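Local coordinates for 35 kDa hemin binding protein (Porphyromonas gingivalis, PDB 5Y1A), which probably binds hemin and is a cargo of the type IX secretion system, joining a thioredoxin domain to beta-sandwich and C-terminal domains, at residues E319-P323 / G324-V328; I330-G334 / V335-L339. All coordinates share one frame; numbering follows the deposited sequence. Where two conformers were deposited one is given.

Contact 1 of 2, residues E319-P323 / G324-V328; sequences ESLVP and GVYVV
Leu-321 lies over one face of the Tyr-326 ring, and Val-322 meets the ring's far edge with its carbonyl. Leu-321 CD1 stands over the ring face. CD2, on the same side, sits beyond the rim, 3.8 Å from Tyr-326 CE1. Leu-321 CB lies by the phenol oxygen, 3.7 Å from Tyr-326 OH. The Tyr-326 CG stands anti to its own carbonyl carbon (chi1 -61°). This swings the ring back along the chain toward the preceding loop. Tyr-326 OH then gives a hydrogen bond of 2.6 Å to Val-322 O. The acceptor lies in the plane of the ring, and the C=O...donor angle is 135°. This is a tyrosine corner, with the LxPGxY sequence that goes with the motif. It fastens the loop 319-323 to the start of strand 324-332 in the small C-terminal sheet. The side chain of Val-322 crosses Tyr-326 at about a right angle, with CG2 3.6 Å from Tyr-326 OH. Gly-324 makes the turn into the strand at a phi of 154°, where a side chain would be jammed against Pro-323 O. Beyond the corner, Tyr-326 packs on Val-308 and Val-343, while Leu-321 rests on Ile-297.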
loop_
_atom_site.group_PDB
_atom_site.type_symbol
_atom_site.label_atom_id
_atom_site.label_comp_id
_atom_site.label_asym_id
_atom_site.label_seq_id
_atom_site.Cartn_x
_atom_site.Cartn_y
_atom_site.Cartn_z
ATOM N N GLU A 319 27.207 -17.200 -10.429
ATOM C CA GLU A 319 27.538 -18.620 -10.485
ATOM C C GLU A 319 26.373 -19.466 -9.966
ATOM O O GLU A 319 25.706 -19.086 -8.992
ATOM C CB GLU A 319 28.808 -18.889 -9.660
ATOM C CG GLU A 319 29.339 -20.317 -9.734
ATOM C CD GLU A 319 30.555 -20.523 -8.852
ATOM O OE1 GLU A 319 31.330 -19.559 -8.665
ATOM O OE2 GLU A 319 30.732 -21.647 -8.335
ATOM N N SER A 320 26.146 -20.605 -10.619
ATOM C CA SER A 320 25.068 -21.553 -10.260
ATOM C C SER A 320 23.742 -20.864 -9.985
ATOM O O SER A 320 23.065 -21.171 -9.020
ATOM C CB SER A 320 25.477 -22.434 -9.066
ATOM O OG SER A 320 26.701 -23.089 -9.354
ATOM N N LEU A 321 23.383 -19.917 -10.849
ATOM C CA LEU A 321 22.165 -19.131 -10.649
ATOM C C LEU A 321 20.925 -20.003 -10.757
ATOM O O LEU A 321 20.763 -20.763 -11.739
ATOM C CB LEU A 321 22.100 -17.992 -11.673
ATOM C CG LEU A 321 23.248 -16.968 -11.639
ATOM C CD1 LEU A 321 23.049 -15.977 -12.792
ATOM C CD2 LEU A 321 23.316 -16.249 -10.283
ATOM N N VAL A 322 20.059 -19.906 -9.749
ATOM C CA VAL A 322 18.815 -20.650 -9.745
ATOM C C VAL A 322 17.816 -19.923 -10.647
ATOM O O VAL A 322 17.975 -18.718 -10.893
ATOM C CB VAL A 322 18.219 -20.817 -8.314
ATOM C CG1 VAL A 322 19.204 -21.557 -7.399
ATOM C CG2 VAL A 322 17.778 -19.462 -7.719
ATOM N N PRO A 323 16.789 -20.648 -11.136
ATOM C CA PRO A 323 15.784 -20.027 -11.996
ATOM C C PRO A 323 15.145 -18.799 -11.355
ATOM O O PRO A 323 14.863 -18.773 -10.150
ATOM C CB PRO A 323 14.765 -21.148 -12.200
ATOM C CG PRO A 323 15.624 -22.388 -12.159
ATOM C CD PRO A 323 16.517 -22.091 -10.972
ATOM N N GLY A 324 14.964 -17.777 -12.173
ATOM C CA GLY A 324 14.433 -16.515 -11.708
ATOM C C GLY A 324 14.911 -15.410 -12.620
ATOM O O GLY A 324 15.631 -15.654 -13.600
ATOM N N VAL A 325 14.492 -14.188 -12.313
ATOM C CA VAL A 325 14.886 -13.044 -13.108
ATOM C C VAL A 325 16.027 -12.324 -12.393
ATOM O O VAL A 325 16.003 -12.177 -11.167
ATOM C CB VAL A 325 13.710 -12.052 -13.343
ATOM C CG1 VAL A 325 14.217 -10.841 -14.118
ATOM C CG2 VAL A 325 12.560 -12.728 -14.094
ATOM N N TYR A 326 17.032 -11.922 -13.177
ATOM C CA TYR A 326 18.191 -11.165 -12.688
ATOM C C TYR A 326 18.360 -9.869 -13.469
ATOM O O TYR A 326 18.003 -9.797 -14.644
ATOM C CB TYR A 326 19.464 -12.005 -12.817
ATOM C CG TYR A 326 19.401 -13.280 -12.002
ATOM C CD1 TYR A 326 19.981 -13.353 -10.730
ATOM C CD2 TYR A 326 18.736 -14.399 -12.491
ATOM C CE1 TYR A 326 19.909 -14.531 -9.973
ATOM C CE2 TYR A 326 18.642 -15.591 -11.731
ATOM C CZ TYR A 326 19.242 -15.637 -10.477
ATOM O OH TYR A 326 19.169 -16.787 -9.725
ATOM N N VAL A 327 18.907 -8.857 -12.813
ATOM C CA VAL A 327 19.302 -7.622 -13.493
ATOM C C VAL A 327 20.820 -7.582 -13.596
ATOM O O VAL A 327 21.524 -7.690 -12.585
ATOM C CB VAL A 327 18.795 -6.375 -12.730
ATOM C CG1 VAL A 327 19.259 -5.080 -13.419
ATOM C CG2 VAL A 327 17.282 -6.399 -12.644
ATOM N N VAL A 328 21.328 -7.455 -14.817
ATOM C CA VAL A 328 22.760 -7.341 -15.007
ATOM C C VAL A 328 23.051 -5.883 -15.296
ATOM O O VAL A 328 22.498 -5.320 -16.233
ATOM C CB VAL A 328 23.271 -8.188 -16.179
ATOM C CG1 VAL A 328 24.799 -8.109 -16.253
ATOM C CG2 VAL A 328 22.795 -9.641 -16.033
#

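Contact 2 of 2, residues I330-G334 / V335-L339; sequences ITANG and VMHFL
The His-337 imidazole turns one edge to the backbone of Ile-330 and Ala-332, and Val-335 CG1 lies over one of its faces. The motif is a tight two-residue beta hairpin with a type I' turn, Asn-333 and Gly-334 being its central residues. Both have positive phi, the conformation that Asn-Gly supplies readily. Ile-330 O is in the plane of the ring, 3.3 Å from His-337 CD2. The methyl Val-335 CG1 is 3.7 Å above the plane, displaced toward the rim. With chi1 at -54°, CG sits beside the backbone N of His-337, and the ring reaches back toward the turn. Outside the hairpin, His-337 touches Ser-287. The strands are antiparallel. Ile-330 and His-337 form a hydrogen-bonded pair, with His-337 N to Ile-330 O at 2.8 Å and Ile-330 N to His-337 O at 2.9 Å. Ala-332 and Val-335 form the next such pair and close the turn. Ala-332 N reaches Val-335 O at 2.9 Å with an N-H...O angle of 169°. The return bond, Val-335 N to Ala-332 O, is 3.1 Å, and its donor stands well above the carbonyl plane. Thr-331 and Met-336 form the non-hydrogen-bonded pair between those two hydrogen-bonded pairs, with side chains on the sheet face opposite Ile-330 and His-337. The Met-336 chain is bent at chi3, and both its CG and its CE come to 4.0 Å from Thr-331 OG1.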
loop_
_atom_site.group_PDB
_atom_site.type_symbol
_atom_site.label_atom_id
_atom_site.label_comp_id
_atom_site.label_asym_id
_atom_site.label_seq_id
_atom_site.Cartn_x
_atom_site.Cartn_y
_atom_site.Cartn_z
ATOM N N ILE A 330 25.797 -3.629 -16.628
ATOM C CA ILE A 330 27.071 -3.673 -17.357
ATOM C C ILE A 330 27.495 -2.290 -17.815
ATOM O O ILE A 330 26.760 -1.619 -18.540
ATOM C CB ILE A 330 27.033 -4.562 -18.625
ATOM C CG1 ILE A 330 25.986 -5.665 -18.529
ATOM C CG2 ILE A 330 28.420 -5.130 -18.915
ATOM C CD1 ILE A 330 25.898 -6.498 -19.777
ATOM N N THR A 331 28.691 -1.882 -17.397
ATOM C CA THR A 331 29.275 -0.615 -17.812
ATOM C C THR A 331 30.188 -0.918 -18.999
ATOM O O THR A 331 31.139 -1.695 -18.885
ATOM C CB THR A 331 30.036 0.066 -16.673
ATOM O OG1 THR A 331 29.167 0.186 -15.539
ATOM C CG2 THR A 331 30.483 1.473 -17.087
ATOM N N ALA A 332 29.858 -0.336 -20.148
ATOM C CA ALA A 332 30.588 -0.608 -21.383
ATOM C C ALA A 332 30.484 0.618 -22.269
ATOM O O ALA A 332 29.391 1.217 -22.404
ATOM C CB ALA A 332 30.004 -1.827 -22.095
ATOM N N ASN A 333 31.621 0.993 -22.856
ATOM C CA ASN A 333 31.671 2.095 -23.811
ATOM C C ASN A 333 31.151 3.400 -23.200
ATOM O O ASN A 333 30.480 4.206 -23.868
ATOM C CB ASN A 333 30.902 1.702 -25.075
ATOM C CG ASN A 333 31.345 0.350 -25.613
ATOM O OD1 ASN A 333 32.543 0.106 -25.781
ATOM N ND2 ASN A 333 30.391 -0.542 -25.850
ATOM N N GLY A 334 31.451 3.589 -21.916
ATOM C CA GLY A 334 31.080 4.806 -21.224
ATOM C C GLY A 334 29.609 4.964 -20.883
ATOM O O GLY A 334 29.182 6.062 -20.538
ATOM N N VAL A 335 28.834 3.877 -20.983
ATOM C CA VAL A 335 27.421 3.897 -20.584
ATOM C C VAL A 335 27.155 2.719 -19.638
ATOM O O VAL A 335 27.685 1.627 -19.850
ATOM C CB VAL A 335 26.438 3.870 -21.817
ATOM C CG1 VAL A 335 24.989 3.548 -21.397
ATOM C CG2 VAL A 335 26.469 5.192 -22.585
ATOM N N MET A 336 26.366 2.973 -18.591
ATOM C CA MET A 336 25.913 1.939 -17.656
ATOM C C MET A 336 24.557 1.411 -18.145
ATOM O O MET A 336 23.559 2.148 -18.153
ATOM C CB MET A 336 25.841 2.496 -16.219
ATOM C CG MET A 336 25.426 1.490 -15.132
ATOM S SD MET A 336 25.306 2.174 -13.443
ATOM C CE MET A 336 27.026 2.571 -13.107
ATOM N N HIS A 337 24.555 0.147 -18.564
ATOM C CA HIS A 337 23.377 -0.559 -19.129
ATOM C C HIS A 337 22.743 -1.477 -18.087
ATOM O O HIS A 337 23.440 -1.985 -17.208
ATOM C CB HIS A 337 23.810 -1.466 -20.286
ATOM C CG HIS A 337 24.578 -0.770 -21.368
ATOM N ND1 HIS A 337 23.964 -0.141 -22.431
ATOM C CD2 HIS A 337 25.910 -0.635 -21.569
ATOM C CE1 HIS A 337 24.884 0.351 -23.241
ATOM N NE2 HIS A 337 26.074 0.078 -22.734
ATOM N N PHE A 338 21.430 -1.690 -18.188
ATOM C CA PHE A 338 20.703 -2.607 -17.305
ATOM C C PHE A 338 19.979 -3.609 -18.202
ATOM O O PHE A 338 19.192 -3.209 -19.059
ATOM C CB PHE A 338 19.688 -1.850 -16.436
ATOM C CG PHE A 338 20.320 -0.873 -15.470
ATOM C CD1 PHE A 338 20.423 -1.179 -14.119
ATOM C CD2 PHE A 338 20.829 0.348 -15.921
ATOM C CE1 PHE A 338 21.019 -0.285 -13.216
ATOM C CE2 PHE A 338 21.422 1.246 -15.045
ATOM C CZ PHE A 338 21.514 0.935 -13.684
ATOM N N LEU A 339 20.288 -4.895 -18.035
ATOM C CA LEU A 339 19.688 -5.962 -18.830
ATOM C C LEU A 339 18.938 -6.868 -17.882
ATOM O O LEU A 339 19.421 -7.157 -16.800
ATOM C CB LEU A 339 20.756 -6.788 -19.538
ATOM C CG LEU A 339 21.537 -6.303 -20.747
ATOM C CD1 LEU A 339 22.939 -6.829 -20.594
ATOM C CD2 LEU A 339 20.919 -6.829 -22.045
#

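Following the chain from the N terminus, contact 1 comes first. It closes the bend between strand 315-316 and strand 324-332. Contact 2 closes the turn at the far end of strand 324-332 and starts strand 335-343. The two lie in series and neither encloses the other. Their centres are about 18 Å apart. They meet in the middle of the hairpin, where Val-328 N and Leu-339 O are 2.8 Å apart, a probable hydrogen bond. The return strand 335-343 then runs back beside contact 1, and Gly-324 is hydrogen-bonded through its backbone to Val-343. Both contacts thus shape one four-stranded antiparallel sheet, in which strand 324-332 lies between strands 305-309 and 335-343.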